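Local coordinates for p-nitrophenyl phosphatase (Pho2) (Archaeoglobus fulgidus, PDB 3QGM), which hydrolyses p-nitrophenyl phosphate as a phosphatase of the haloacid dehalogenase (HAD) superfamily, and binds a metal ion, here calcium, at the interface of chains A and B. Coordinates in Å, arbitrary orientation; residue numbers count along the deposited sequence, not the author numbering. Chains: chain A/B, p-nitrophenyl phosphatase (Pho2).

Contact 1: the interface of chains A and B. Residues chain A 164, 168; chain B 131, 134-135, 172, 176.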
# COMPACT_ATOMS: atom_id res chain seq x y z
N PRO A 164 8.71 5.67 3.70
CA PRO A 164 7.65 5.73 2.68
C PRO A 164 7.39 7.17 2.21
O PRO A 164 7.44 8.08 3.01
CB PRO A 164 6.39 5.25 3.44
CG PRO A 164 6.90 4.48 4.57
CD PRO A 164 8.23 5.06 4.96
N MSE A 168 3.24 5.34 -1.14
CA MSE A 168 2.78 4.31 -0.26
C MSE A 168 1.25 4.28 -0.16
O MSE A 168 0.64 3.18 -0.18
CB MSE A 168 3.36 4.46 1.12
CG MSE A 168 3.12 3.21 1.88
SE MSE A 168 1.59 3.49 2.95
CE MSE A 168 2.78 4.11 4.37
N PHE B 131 3.41 4.90 10.72
CA PHE B 131 4.49 5.22 9.81
C PHE B 131 5.78 4.55 10.20
O PHE B 131 6.53 4.13 9.32
CB PHE B 131 4.72 6.70 9.83
CG PHE B 131 5.59 7.16 8.75
CD1 PHE B 131 5.08 7.40 7.49
CD2 PHE B 131 6.91 7.45 9.00
CE1 PHE B 131 5.91 7.88 6.48
CE2 PHE B 131 7.72 7.91 7.99
CZ PHE B 131 7.22 8.14 6.75
N MSE B 134 5.50 0.92 9.15
CA MSE B 134 5.62 0.83 7.67
C MSE B 134 7.03 1.08 7.17
O MSE B 134 7.45 0.51 6.16
CB MSE B 134 4.63 1.76 6.98
CG MSE B 134 4.56 1.55 5.48
SE MSE B 134 3.79 -0.16 4.98
CE MSE B 134 2.01 0.16 5.60
N THR B 135 7.76 1.91 7.89
CA THR B 135 9.14 2.16 7.57
C THR B 135 9.96 0.88 7.82
O THR B 135 10.78 0.47 7.00
CB THR B 135 9.66 3.35 8.41
OG1 THR B 135 8.97 4.56 8.00
CG2 THR B 135 11.20 3.52 8.31
N ALA B 172 0.95 -1.67 -0.40
CA ALA B 172 1.90 -0.61 -0.12
C ALA B 172 3.34 -1.05 -0.41
O ALA B 172 4.11 -0.35 -1.10
CB ALA B 172 1.78 -0.20 1.33
N MSE B 176 5.82 0.28 -3.51
CA MSE B 176 7.08 0.94 -3.18
C MSE B 176 8.33 0.18 -3.68
O MSE B 176 9.32 0.83 -4.08
CB MSE B 176 7.23 1.18 -1.68
CG MSE B 176 6.25 2.22 -1.10
SE MSE B 176 6.64 2.70 0.69
CE MSE B 176 6.09 1.08 1.58
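A:Met168 pushes its bent side chain between B:Met176, B:Ala172 and B:Met134 at the apolar centre of this two-fold interface of the deposited assembly, which may be the biological dimer and is formed by what is probably the cap domain of a HAD-family phosphatase. All three methionines are modelled as selenomethionine. A:Met168 and B:Met176 run alongside in the same sense, with CG of the former 3.7 Å from the terminal methyl CE of the latter. CG of A:Met168 also lies 3.7 Å from CB of B:Ala172, a small side chain, which probably lets the two 167-177 helices approach closely. With CG anti to the backbone N (chi1 -166°) and further bends at chi2 and chi3, A:Met168 swings its methyl tip toward B:Met134. The two side chains point toward each other, and the methyl CE of A:Met168 presses on CG of B:Met134, a tight 3.3 Å.

Farther out, the A:Pro164 ring wedges against helix 131-142. Its CB rests 3.8 Å from SE of B:Met176, while its CD sits over a face of the B:Phe131 ring, near the tip, 3.7 Å from CZ. An alanine in place of B:Phe131 would probably leave that flank of the proline uncovered and open a gap beside it. At the polar rim the hydroxyl OG1 of B:Thr135 comes within 3.2 Å of A:Pro164 CD and donates a hydrogen bond of 2.8 Å to the backbone O of B:Phe131, which satisfies the hydroxyl within its own helix.

Contact 2: the interface of chains A and B. Residues chain A 160-164; chain B 135, 138-139, 142.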
# COMPACT_ATOMS: atom_id res chain seq x y z
N ASP A 160 18.27 8.32 8.39
CA ASP A 160 18.55 7.00 8.92
C ASP A 160 18.21 5.84 7.97
O ASP A 160 18.24 4.70 8.36
CB ASP A 160 17.82 6.82 10.28
CG ASP A 160 16.29 6.91 10.17
OD1 ASP A 160 15.74 7.94 9.72
OD2 ASP A 160 15.62 5.93 10.58
N GLY A 161 17.89 6.14 6.71
CA GLY A 161 17.42 5.10 5.80
C GLY A 161 16.15 5.47 5.04
O GLY A 161 15.59 6.57 5.19
N PRO A 162 15.71 4.55 4.18
CA PRO A 162 14.55 4.85 3.37
C PRO A 162 13.29 4.93 4.21
O PRO A 162 13.15 4.16 5.16
CB PRO A 162 14.49 3.65 2.43
CG PRO A 162 15.68 2.94 2.59
CD PRO A 162 16.24 3.22 3.89
N ILE A 163 12.40 5.83 3.82
CA ILE A 163 11.06 5.92 4.42
C ILE A 163 9.97 6.03 3.34
O ILE A 163 10.25 6.37 2.18
CB ILE A 163 10.96 7.05 5.45
CG1 ILE A 163 10.96 8.44 4.78
CG2 ILE A 163 12.10 6.92 6.44
CD1 ILE A 163 10.95 9.64 5.79
N PRO A 164 8.71 5.67 3.70
CA PRO A 164 7.65 5.73 2.68
C PRO A 164 7.39 7.17 2.21
O PRO A 164 7.44 8.08 3.01
CB PRO A 164 6.39 5.25 3.44
CG PRO A 164 6.90 4.48 4.57
CD PRO A 164 8.23 5.06 4.96
N THR B 135 7.76 1.91 7.89
CA THR B 135 9.14 2.16 7.57
C THR B 135 9.96 0.88 7.82
O THR B 135 10.78 0.47 7.00
CB THR B 135 9.66 3.35 8.41
OG1 THR B 135 8.97 4.56 8.00
CG2 THR B 135 11.20 3.52 8.31
N LEU B 138 9.06 -1.60 5.13
CA LEU B 138 9.72 -1.20 3.89
C LEU B 138 11.20 -1.61 3.90
O LEU B 138 11.72 -2.23 2.94
CB LEU B 138 9.61 0.33 3.69
CG LEU B 138 10.51 0.94 2.60
CD1 LEU B 138 10.15 0.42 1.26
CD2 LEU B 138 10.45 2.45 2.59
N ARG B 139 11.89 -1.26 4.99
CA ARG B 139 13.33 -1.57 5.04
C ARG B 139 13.57 -3.06 5.01
O ARG B 139 14.46 -3.53 4.31
CB ARG B 139 13.97 -0.95 6.26
CG ARG B 139 14.08 0.56 6.09
CD ARG B 139 14.47 1.25 7.34
NE ARG B 139 14.38 2.68 7.17
CZ ARG B 139 14.69 3.57 8.11
NH1 ARG B 139 15.10 3.17 9.30
NH2 ARG B 139 14.55 4.88 7.86
N LEU B 142 13.09 -4.17 1.46
CA LEU B 142 14.18 -3.76 0.59
C LEU B 142 15.42 -4.60 0.79
O LEU B 142 16.24 -4.68 -0.09
CB LEU B 142 14.57 -2.29 0.85
CG LEU B 142 13.61 -1.19 0.38
CD1 LEU B 142 14.18 0.19 0.81
CD2 LEU B 142 13.44 -1.28 -1.13
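B:Arg139 reaches across to the A:Asp160-A:Pro162 turn and strand and buries more surface than any other residue of this patch, with A:Pro162 next. The contact is an arginine clasp on the backbone of a partner's short strand, 161-164, in the two-fold interface of this HAD-family phosphatase. CG of B:Arg139 stands anti to its carbonyl carbon (chi1 -72°), and from there the chain runs extended to NE, carrying the guanidinium out from helix 131-142 to the partner backbone. NE of B:Arg139 donates to the carbonyl O of A:Pro162 over 2.8 Å at 155° about the hydrogen, with the acceptor close to the guanidinium plane; NH2 adds a weak bond to the same oxygen.

Beyond this carbonyl the guanidinium meets the carboxylate of A:Asp160. B:Arg139 NH1 forms a salt bridge and hydrogen bond of 3.1 Å to A:Asp160 OD2, and NH2 supports it weakly. The two flat groups are turned 71° apart, and OD2 is met from above the carboxylate plane rather than by a parallel, two-pronged pairing. The group is also sandwiched: the backbone O of A:Asp160 lies 3.3 Å above one face of the B:Arg139 guanidinium, and the methyl CG2 of B:Thr135 covers the other, both toward the rim. CG2 of A:Ile163 runs alongside, 3.5 Å from NH2 of B:Arg139. These neighbours probably limit how far the guanidinium can rotate.

On the apolar flank, the A:Pro162 ring and B:Leu142 pass antiparallel, CG of A:Pro162 3.6 Å from CD1 of B:Leu142. Between these and the A:Pro164 end, B:Leu138 lays CD2 against the strand backbone, 3.7 Å from C of A:Ile163. By pairing a charged grip with leucine packing, the site fastens helix 131-142 to the partner's strand and probably fixes the register of the two subunits.

The centres of the C-alpha atoms of contact 1 and contact 2 lie about 7 Å apart, and the two patches are neighbouring stretches of one surface. They share A:Pro164 and B:Thr135, and both set strand 161-164 of chain A against helix 131-142 of chain B; contact 1 adds the 167-177 helices of both chains. Contact 1 is apolar across the interface, whereas contact 2 adds charged, directional bonds. Because the interface is two-fold symmetric, each patch recurs with the chains exchanged. This would suit a stable dimer, although the structure alone does not show that it forms in solution.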